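Local atomic coordinates of sialyltransferase 0160 (Photobacterium damselae, PDB entry 4R84), a protein that transfers sialic acid from CMP-sialic acid to a glycan acceptor, probably forming alpha-2,6 links to galactosides. Residues 126-131 against 432-437; 362-367 against 405-410; 447-452 against 466-471. All coordinates share one frame; numbering follows the deposited sequence.

Interaction 1: 126-131 against 432-437. With CSF (cytidine-5'-monophosphate-3-fluoro-N-acetyl-neuraminic acid), chain E.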
# COMPACT_ATOMS: atom_id res chain seq x y z
N HIS A 126 -6.96 -8.25 -0.33
CA HIS A 126 -7.06 -9.56 0.27
C HIS A 126 -5.68 -10.16 0.52
O HIS A 126 -5.56 -11.26 1.04
CB HIS A 126 -7.87 -10.50 -0.63
CG HIS A 126 -7.15 -10.87 -1.90
ND1 HIS A 126 -6.97 -9.99 -2.94
CD2 HIS A 126 -6.58 -12.04 -2.28
CE1 HIS A 126 -6.31 -10.59 -3.91
NE2 HIS A 126 -6.06 -11.84 -3.54
N ALA A 127 -4.63 -9.43 0.16
CA ALA A 127 -3.26 -9.92 0.31
C ALA A 127 -2.56 -9.23 1.49
O ALA A 127 -3.20 -8.89 2.49
CB ALA A 127 -2.49 -9.72 -0.98
N SER A 128 -1.24 -9.08 1.40
CA SER A 128 -0.50 -8.46 2.49
C SER A 128 0.12 -7.14 2.09
O SER A 128 -0.11 -6.12 2.74
CB SER A 128 0.61 -9.39 3.00
OG SER A 128 0.07 -10.43 3.78
N LEU A 129 0.93 -7.19 1.05
CA LEU A 129 1.74 -6.05 0.64
C LEU A 129 0.90 -4.78 0.33
O LEU A 129 1.20 -3.72 0.87
CB LEU A 129 2.62 -6.46 -0.56
CG LEU A 129 3.63 -5.38 -0.97
CD1 LEU A 129 4.41 -4.91 0.26
CD2 LEU A 129 4.55 -5.93 -2.06
N PRO A 130 -0.17 -4.90 -0.48
CA PRO A 130 -0.99 -3.70 -0.69
C PRO A 130 -1.56 -3.16 0.61
O PRO A 130 -1.53 -1.96 0.84
CB PRO A 130 -2.10 -4.18 -1.63
CG PRO A 130 -1.44 -5.34 -2.39
CD PRO A 130 -0.65 -6.03 -1.31
N SER A 131 -2.05 -4.04 1.47
CA SER A 131 -2.62 -3.57 2.75
C SER A 131 -1.57 -2.86 3.62
O SER A 131 -1.87 -1.85 4.24
CB SER A 131 -3.23 -4.73 3.52
OG SER A 131 -4.26 -5.34 2.77
N SER A 432 2.92 -11.19 8.55
CA SER A 432 3.29 -11.28 7.14
C SER A 432 4.77 -11.01 7.00
O SER A 432 5.27 -10.03 7.55
CB SER A 432 2.48 -10.30 6.28
OG SER A 432 1.11 -10.67 6.24
N PHE A 433 5.49 -11.86 6.28
CA PHE A 433 6.93 -11.67 6.14
C PHE A 433 7.26 -10.27 5.61
O PHE A 433 8.28 -9.68 5.97
CB PHE A 433 7.54 -12.73 5.21
CG PHE A 433 9.05 -12.69 5.16
CD1 PHE A 433 9.71 -11.77 4.35
CD2 PHE A 433 9.80 -13.56 5.93
CE1 PHE A 433 11.09 -11.71 4.31
CE2 PHE A 433 11.19 -13.51 5.89
CZ PHE A 433 11.83 -12.59 5.08
N GLU A 434 6.40 -9.76 4.73
CA GLU A 434 6.63 -8.45 4.10
C GLU A 434 6.73 -7.31 5.13
O GLU A 434 7.29 -6.25 4.83
CB GLU A 434 5.51 -8.18 3.09
CG GLU A 434 5.52 -9.12 1.85
CD GLU A 434 4.80 -10.46 2.07
OE1 GLU A 434 4.33 -10.72 3.19
OE2 GLU A 434 4.69 -11.26 1.11
N VAL A 435 6.19 -7.53 6.33
CA VAL A 435 6.35 -6.56 7.42
C VAL A 435 7.84 -6.33 7.74
O VAL A 435 8.26 -5.20 8.00
CB VAL A 435 5.61 -7.02 8.71
CG1 VAL A 435 6.06 -6.22 9.93
CG2 VAL A 435 4.09 -6.90 8.53
N LEU A 436 8.66 -7.38 7.67
CA LEU A 436 10.09 -7.22 7.95
C LEU A 436 10.81 -6.27 6.98
O LEU A 436 11.59 -5.42 7.40
CB LEU A 436 10.79 -8.59 7.95
CG LEU A 436 10.29 -9.61 8.97
CD1 LEU A 436 11.11 -10.91 8.90
CD2 LEU A 436 10.31 -9.04 10.38
N MET A 437 10.57 -6.42 5.69
CA MET A 437 11.21 -5.54 4.73
C MET A 437 10.72 -4.10 4.92
O MET A 437 11.48 -3.15 4.78
CB MET A 437 10.95 -6.05 3.31
CG MET A 437 11.29 -5.10 2.22
SD MET A 437 9.81 -4.16 1.87
CE MET A 437 8.56 -5.42 1.71
C5A CSF E . 0.86 -20.36 -3.93
C4A CSF E . -0.01 -19.20 -3.49
C2A CSF E . 0.80 -19.58 -1.12
O6A CSF E . 1.62 -20.63 -1.66
C6A CSF E . 2.07 -20.44 -3.00
C3A CSF E . -0.43 -19.36 -2.02
O4A CSF E . -1.17 -19.14 -4.33
N5A CSF E . 1.32 -20.14 -5.29
C7A CSF E . 2.93 -21.63 -3.36
C8A CSF E . 4.13 -21.70 -2.45
C9A CSF E . 5.10 -22.77 -2.94
O9A CSF E . 6.23 -22.76 -2.06
O8A CSF E . 4.79 -20.44 -2.48
O7A CSF E . 2.16 -22.83 -3.21
C1A CSF E . 0.34 -19.98 0.27
OBA CSF E . -0.30 -19.16 0.95
OAA CSF E . 0.60 -21.13 0.69
O1A CSF E . 1.47 -18.32 -1.02
O2A CSF E . 3.55 -16.99 -1.38
N1 CSF E . 4.26 -16.13 4.45
C2 CSF E . 5.02 -15.78 5.58
N3 CSF E . 6.01 -16.59 6.01
C4 CSF E . 6.27 -17.73 5.33
C5 CSF E . 5.51 -18.10 4.21
C6 CSF E . 4.49 -17.27 3.78
C3' CSF E . 3.34 -14.46 1.84
C2' CSF E . 3.65 -14.04 3.25
C1' CSF E . 3.17 -15.23 4.05
O4' CSF E . 2.22 -15.93 3.24
C4' CSF E . 2.04 -15.21 2.02
PA CSF E . 2.96 -18.01 -0.44
O5' CSF E . 2.73 -17.19 0.89
C5' CSF E . 1.73 -16.17 0.90
O3' CSF E . 3.25 -13.34 0.97
O2' CSF E . 2.83 -12.93 3.64
N4 CSF E . 7.26 -18.55 5.76
O2 CSF E . 4.75 -14.70 6.18
O3A CSF E . 3.72 -19.26 -0.08
C10 CSF E . 1.18 -21.04 -6.26
O10 CSF E . 0.57 -22.09 -6.11
C11 CSF E . 1.83 -20.68 -7.57
F3A CSF E . -1.27 -20.44 -1.88

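Interaction 2: 362-367 against 405-410. With CSF (cytidine-5'-monophosphate-3-fluoro-N-acetyl-neuraminic acid), chain E.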
# COMPACT_ATOMS: atom_id res chain seq x y z
N THR A 362 12.50 -19.52 5.90
CA THR A 362 11.08 -19.31 5.64
C THR A 362 10.38 -20.65 5.39
O THR A 362 10.64 -21.33 4.40
CB THR A 362 10.86 -18.40 4.42
OG1 THR A 362 11.45 -18.99 3.27
CG2 THR A 362 11.51 -17.03 4.65
N GLY A 363 9.48 -21.01 6.29
CA GLY A 363 8.78 -22.29 6.17
C GLY A 363 7.62 -22.26 5.19
O GLY A 363 7.22 -21.20 4.71
N THR A 364 7.08 -23.43 4.87
CA THR A 364 5.84 -23.50 4.09
C THR A 364 4.88 -24.49 4.73
O THR A 364 5.14 -25.00 5.82
CB THR A 364 6.11 -23.91 2.64
OG1 THR A 364 4.92 -23.69 1.86
CG2 THR A 364 6.53 -25.38 2.57
N THR A 365 3.76 -24.74 4.07
CA THR A 365 2.81 -25.71 4.57
C THR A 365 3.08 -27.08 3.97
O THR A 365 4.19 -27.60 4.08
CB THR A 365 1.35 -25.28 4.29
OG1 THR A 365 1.19 -25.01 2.89
CG2 THR A 365 1.02 -24.03 5.06
N THR A 366 2.07 -27.68 3.36
CA THR A 366 2.25 -28.97 2.69
C THR A 366 2.25 -28.71 1.19
O THR A 366 1.85 -27.64 0.74
CB THR A 366 1.12 -29.95 3.06
OG1 THR A 366 -0.14 -29.37 2.74
CG2 THR A 366 1.15 -30.24 4.55
N TRP A 367 2.74 -29.68 0.41
CA TRP A 367 2.69 -29.55 -1.04
C TRP A 367 2.28 -30.89 -1.66
O TRP A 367 1.74 -31.76 -0.97
CB TRP A 367 4.04 -29.04 -1.59
CG TRP A 367 5.25 -29.84 -1.19
CD1 TRP A 367 5.80 -30.88 -1.89
CD2 TRP A 367 6.10 -29.64 -0.04
NE1 TRP A 367 6.91 -31.35 -1.25
CE2 TRP A 367 7.12 -30.61 -0.11
CE3 TRP A 367 6.10 -28.75 1.03
CZ2 TRP A 367 8.13 -30.73 0.86
CZ3 TRP A 367 7.10 -28.86 2.00
CH2 TRP A 367 8.10 -29.84 1.90
N LYS A 405 10.80 -18.30 10.40
CA LYS A 405 9.53 -17.63 10.09
C LYS A 405 8.62 -18.65 9.43
O LYS A 405 8.75 -18.94 8.23
CB LYS A 405 9.73 -16.40 9.21
CG LYS A 405 8.40 -15.71 8.80
CD LYS A 405 7.51 -15.58 10.02
CE LYS A 405 6.21 -14.86 9.70
NZ LYS A 405 5.22 -15.57 8.84
N GLY A 406 7.75 -19.25 10.23
CA GLY A 406 6.85 -20.25 9.72
C GLY A 406 5.76 -19.66 8.85
O GLY A 406 5.44 -18.46 8.95
N HIS A 407 5.19 -20.50 8.00
CA HIS A 407 4.01 -20.12 7.22
C HIS A 407 2.85 -19.91 8.19
O HIS A 407 2.69 -20.65 9.15
CB HIS A 407 3.68 -21.21 6.19
CG HIS A 407 2.67 -20.80 5.15
ND1 HIS A 407 1.33 -20.64 5.43
CD2 HIS A 407 2.81 -20.54 3.83
CE1 HIS A 407 0.68 -20.30 4.33
NE2 HIS A 407 1.56 -20.24 3.34
N PRO A 408 2.03 -18.88 7.95
CA PRO A 408 0.91 -18.62 8.88
C PRO A 408 -0.05 -19.81 9.01
O PRO A 408 -0.70 -19.94 10.05
CB PRO A 408 0.20 -17.41 8.25
CG PRO A 408 0.72 -17.34 6.81
CD PRO A 408 2.13 -17.87 6.88
N ALA A 409 -0.14 -20.64 7.98
CA ALA A 409 -1.08 -21.77 8.00
C ALA A 409 -0.38 -23.09 8.34
O ALA A 409 -0.94 -24.18 8.13
CB ALA A 409 -1.79 -21.87 6.66
N GLY A 410 0.84 -22.99 8.87
CA GLY A 410 1.66 -24.17 9.07
C GLY A 410 1.17 -25.12 10.15
O GLY A 410 1.41 -26.32 10.06
C5A CSF E . 0.86 -20.36 -3.93
C4A CSF E . -0.01 -19.20 -3.49
C2A CSF E . 0.80 -19.58 -1.12
O6A CSF E . 1.62 -20.63 -1.66
C6A CSF E . 2.07 -20.44 -3.00
C3A CSF E . -0.43 -19.36 -2.02
O4A CSF E . -1.17 -19.14 -4.33
N5A CSF E . 1.32 -20.14 -5.29
C7A CSF E . 2.93 -21.63 -3.36
C8A CSF E . 4.13 -21.70 -2.45
C9A CSF E . 5.10 -22.77 -2.94
O9A CSF E . 6.23 -22.76 -2.06
O8A CSF E . 4.79 -20.44 -2.48
O7A CSF E . 2.16 -22.83 -3.21
C1A CSF E . 0.34 -19.98 0.27
OBA CSF E . -0.30 -19.16 0.95
OAA CSF E . 0.60 -21.13 0.69
O1A CSF E . 1.47 -18.32 -1.02
O2A CSF E . 3.55 -16.99 -1.38
N1 CSF E . 4.26 -16.13 4.45
C2 CSF E . 5.02 -15.78 5.58
N3 CSF E . 6.01 -16.59 6.01
C4 CSF E . 6.27 -17.73 5.33
C5 CSF E . 5.51 -18.10 4.21
C6 CSF E . 4.49 -17.27 3.78
C3' CSF E . 3.34 -14.46 1.84
C2' CSF E . 3.65 -14.04 3.25
C1' CSF E . 3.17 -15.23 4.05
O4' CSF E . 2.22 -15.93 3.24
C4' CSF E . 2.04 -15.21 2.02
PA CSF E . 2.96 -18.01 -0.44
O5' CSF E . 2.73 -17.19 0.89
C5' CSF E . 1.73 -16.17 0.90
O3' CSF E . 3.25 -13.34 0.97
O2' CSF E . 2.83 -12.93 3.64
N4 CSF E . 7.26 -18.55 5.76
O2 CSF E . 4.75 -14.70 6.18
O3A CSF E . 3.72 -19.26 -0.08
C10 CSF E . 1.18 -21.04 -6.26
O10 CSF E . 0.57 -22.09 -6.11
C11 CSF E . 1.83 -20.68 -7.57
F3A CSF E . -1.27 -20.44 -1.88
O HOH W 1 6.05 -23.12 7.93

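Interaction 3: 447-452 against 466-471. With CSF (cytidine-5'-monophosphate-3-fluoro-N-acetyl-neuraminic acid), chain E.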
# COMPACT_ATOMS: atom_id res chain seq x y z
N ALA A 447 16.62 -17.73 3.63
CA ALA A 447 16.55 -18.87 2.73
C ALA A 447 15.40 -19.76 3.13
O ALA A 447 14.90 -19.68 4.25
CB ALA A 447 17.86 -19.67 2.75
N GLY A 448 14.98 -20.63 2.21
CA GLY A 448 13.91 -21.55 2.53
C GLY A 448 12.99 -21.81 1.36
O GLY A 448 13.39 -21.72 0.21
N ILE A 449 11.74 -22.11 1.66
CA ILE A 449 10.82 -22.54 0.62
C ILE A 449 10.32 -21.33 -0.15
O ILE A 449 10.01 -20.31 0.45
CB ILE A 449 9.63 -23.32 1.22
CG1 ILE A 449 10.12 -24.38 2.22
CG2 ILE A 449 8.76 -23.90 0.12
CD1 ILE A 449 11.13 -25.40 1.66
N ALA A 450 10.25 -21.46 -1.48
CA ALA A 450 9.76 -20.39 -2.35
C ALA A 450 8.46 -19.81 -1.87
O ALA A 450 7.60 -20.51 -1.36
CB ALA A 450 9.60 -20.89 -3.76
N SER A 451 8.35 -18.50 -2.03
CA SER A 451 7.16 -17.75 -1.67
C SER A 451 7.28 -16.37 -2.32
O SER A 451 8.39 -15.93 -2.65
CB SER A 451 7.01 -17.62 -0.16
OG SER A 451 6.07 -16.60 0.16
N SER A 452 6.14 -15.71 -2.49
CA SER A 452 6.08 -14.36 -3.01
C SER A 452 6.93 -13.40 -2.18
O SER A 452 7.37 -12.36 -2.66
CB SER A 452 4.61 -13.90 -3.06
OG SER A 452 4.52 -12.60 -3.58
N VAL A 466 13.98 -22.86 -2.21
CA VAL A 466 13.60 -24.24 -2.46
C VAL A 466 12.23 -24.34 -3.12
O VAL A 466 11.25 -23.81 -2.60
CB VAL A 466 13.57 -25.04 -1.17
CG1 VAL A 466 13.10 -26.46 -1.45
CG2 VAL A 466 14.97 -25.04 -0.55
N PHE A 467 12.17 -25.00 -4.27
CA PHE A 467 10.88 -25.29 -4.87
C PHE A 467 10.47 -26.71 -4.56
O PHE A 467 11.30 -27.61 -4.51
CB PHE A 467 10.93 -25.06 -6.37
CG PHE A 467 11.07 -23.63 -6.71
CD1 PHE A 467 12.30 -23.01 -6.65
CD2 PHE A 467 9.95 -22.88 -7.04
CE1 PHE A 467 12.42 -21.66 -6.95
CE2 PHE A 467 10.07 -21.55 -7.33
CZ PHE A 467 11.30 -20.94 -7.28
N THR A 468 9.19 -26.89 -4.27
CA THR A 468 8.67 -28.18 -3.86
C THR A 468 7.74 -28.75 -4.94
O THR A 468 7.34 -28.03 -5.85
CB THR A 468 7.89 -28.06 -2.54
OG1 THR A 468 6.89 -27.06 -2.68
CG2 THR A 468 8.81 -27.66 -1.39
N SER A 469 7.40 -30.04 -4.86
CA SER A 469 6.55 -30.65 -5.89
C SER A 469 5.21 -29.94 -6.01
O SER A 469 4.56 -29.67 -5.01
CB SER A 469 6.33 -32.13 -5.61
OG SER A 469 7.58 -32.80 -5.57
N SER A 470 4.83 -29.62 -7.24
CA SER A 470 3.54 -29.01 -7.52
C SER A 470 2.96 -29.64 -8.78
O SER A 470 3.54 -30.59 -9.33
CB SER A 470 3.67 -27.49 -7.68
OG SER A 470 4.32 -27.15 -8.91
N ASP A 471 1.83 -29.11 -9.23
CA ASP A 471 1.21 -29.60 -10.45
C ASP A 471 2.05 -29.30 -11.70
O ASP A 471 1.87 -29.93 -12.73
CB ASP A 471 -0.19 -29.01 -10.62
CG ASP A 471 -0.18 -27.49 -10.66
OD1 ASP A 471 0.46 -26.87 -9.79
OD2 ASP A 471 -0.83 -26.92 -11.57
C5A CSF E . 0.86 -20.36 -3.93
C4A CSF E . -0.01 -19.20 -3.49
C2A CSF E . 0.80 -19.58 -1.12
O6A CSF E . 1.62 -20.63 -1.66
C6A CSF E . 2.07 -20.44 -3.00
C3A CSF E . -0.43 -19.36 -2.02
O4A CSF E . -1.17 -19.14 -4.33
N5A CSF E . 1.32 -20.14 -5.29
C7A CSF E . 2.93 -21.63 -3.36
C8A CSF E . 4.13 -21.70 -2.45
C9A CSF E . 5.10 -22.77 -2.94
O9A CSF E . 6.23 -22.76 -2.06
O8A CSF E . 4.79 -20.44 -2.48
O7A CSF E . 2.16 -22.83 -3.21
C1A CSF E . 0.34 -19.98 0.27
OBA CSF E . -0.30 -19.16 0.95
OAA CSF E . 0.60 -21.13 0.69
O1A CSF E . 1.47 -18.32 -1.02
O2A CSF E . 3.55 -16.99 -1.38
N1 CSF E . 4.26 -16.13 4.45
C2 CSF E . 5.02 -15.78 5.58
N3 CSF E . 6.01 -16.59 6.01
C4 CSF E . 6.27 -17.73 5.33
C5 CSF E . 5.51 -18.10 4.21
C6 CSF E . 4.49 -17.27 3.78
C3' CSF E . 3.34 -14.46 1.84
C2' CSF E . 3.65 -14.04 3.25
C1' CSF E . 3.17 -15.23 4.05
O4' CSF E . 2.22 -15.93 3.24
C4' CSF E . 2.04 -15.21 2.02
PA CSF E . 2.96 -18.01 -0.44
O5' CSF E . 2.73 -17.19 0.89
C5' CSF E . 1.73 -16.17 0.90
O3' CSF E . 3.25 -13.34 0.97
O2' CSF E . 2.83 -12.93 3.64
N4 CSF E . 7.26 -18.55 5.76
O2 CSF E . 4.75 -14.70 6.18
O3A CSF E . 3.72 -19.26 -0.08
C10 CSF E . 1.18 -21.04 -6.26
O10 CSF E . 0.57 -22.09 -6.11
C11 CSF E . 1.83 -20.68 -7.57
F3A CSF E . -1.27 -20.44 -1.88

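Interaction 1: 126-131 against 432-437
Ser-128 and Ser-432 each set OG beside their own backbone N, opposite the carbonyl carbon (chi1 -75° and -68°), and because both CB atoms point at the other segment the hydroxyls meet end to end. OG of Ser-128 lies 2.7 Å from OG of Ser-432, a hydrogen bond in which either could be the donor. It joins the two Rossmann-like domains of the GT-B fold where they meet at the cleft, linking the turn before helix 129-144 to the turn that leads into helix 434-438. Farther along the two helix starts, the methyl CD1 of Leu-129 approaches CE of Met-437 at 4.4 Å. Between this apolar touch and the serine pair lies Glu-434, whose chain is bent at chi2 so that its carboxylate turns to the ribose of the CMP-3-fluoro-sialic acid; OE1 also comes within 4.0 Å of CB of Ser-128. The carboxylate takes both sugar hydroxyls, one on each oxygen: O2' donates to OE1 of Glu-434 at 2.7 Å, and O3' donates to OE2 of Glu-434 at 2.5 Å. The two bonds set the carboxylate against the ribose diol and would restrain its rotation. Next door, the backbone N of Phe-433 reaches cytosine O2 at 2.9 Å with a bent N-H...O angle of 137°, so the turn reads base and sugar at once. Arg-156, which also bonds the ligand, packs against Ser-432. The serine pair thus borders the nucleoside site, with OG of Ser-128 standing 3.7 Å from O2' of the ligand.

Interaction 2: 362-367 against 405-410
The cytosine and carboxylate ends of the donor pocket are built here, where parallel strands 358-362 and 401-405 end side by side and their loops open over the nucleotide, as is usual at the C-terminal edge of a Rossmann-like sheet. The last bridge pairs Thr-362 with Lys-405, and N of Gly-363 bonds O of Lys-405 at 2.9 Å, nearly straight at 166°. The cytosine amino group is held by two carbonyls, one from each segment: N4 donates to O of Gly-363 at 2.9 Å and to O of Lys-405 at 2.9 Å. The side chain of Lys-405 is bent at chi2 and chi4, which curls its ammonium round to the O2/N3 edge of the base; there NZ donates to cytosine O2 at 2.8 Å, with further bonds to the carbonyls of Gly-406 and Ala-429. Farther along, the imidazole of His-407 swings out with CG anti to the backbone N (chi1 -168°) and receives the methyl of Thr-365 over one face. This CH-pi contact puts CG2 of Thr-365 at 3.7 Å from the centroid of the His-407 ring, 22° off its normal, while the same methyl also touches CB of Ala-409. Rotation of the ring is fixed at its edge, since N of Ala-409 donates in plane to ND1 of His-407 at 2.9 Å, within the type I turn 407-410. One water ties the loops as well, donating to O of Thr-364 and accepting from N of His-407. With ND1 used as acceptor, the other ring nitrogen faces the sialic acid carboxylate, whose carbon C1A lies in the ring plane: NE2 of His-407 donates to OAA at 3.0 Å and more weakly to OBA.

Interaction 3: 447-452 against 466-471
CB of Ala-450 sits over one face of the Phe-467 ring in a CH-pi contact, 3.9 Å from the centroid and 19° off the normal, displaced toward the rim. CB of Phe-467 points away from the 447-452 segment; with CG anti to the carbonyl carbon (chi1 -69°) the ring swings back to meet the methyl. The side chains of Ile-449 and Val-466 cross obliquely, CD1 of Ile-449 lying 3.8 Å from CB of Val-466. The other branch, CG2 of Ile-449, approaches CG2 of Thr-468 at 4.1 Å. Between these pairs runs a short parallel beta bridge in the Rossmann-like domain of the GT-B fold, joining the chain just past strand 445-447 to strand 462-468. N of Val-466 bonds O of Gly-448 at 2.7 Å, and N of Ala-450 bonds O of Val-466 at 2.8 Å, almost straight at 173°. At Gly-448 the chain turns off strand 445-447 with backbone angles that would drive a CB into the preceding carbonyl oxygen. Past the bridge, O of Ala-450 accepts hydrogen bonds from hydroxyls O8A and O9A of the sialic acid tail, while OG of Ser-451 and N of Ser-452 grip the phosphate oxygen O2A at 3.0 Å and 3.1 Å.

How the interactions relate
From the N terminus, 126-131 comes first and meets its partner 432-437 only some 300 residues later, so interaction 1 closes a long loop across the cleft between the two GT-B domains. Interaction 2 is nested inside that loop, joining two neighbouring strand ends of the four-stranded parallel sheet. Interaction 3 follows both in series, closing a short loop near the C terminus and bringing strand 462-468 alongside. Contacts link them: Phe-433 packs on Thr-362 and Lys-405, Thr-362 probably hydrogen-bonds Ala-447 and Ile-449 through the backbone, and Trp-367 packs on Thr-468 and Ser-469. All three border the same CMP-sialic acid analogue.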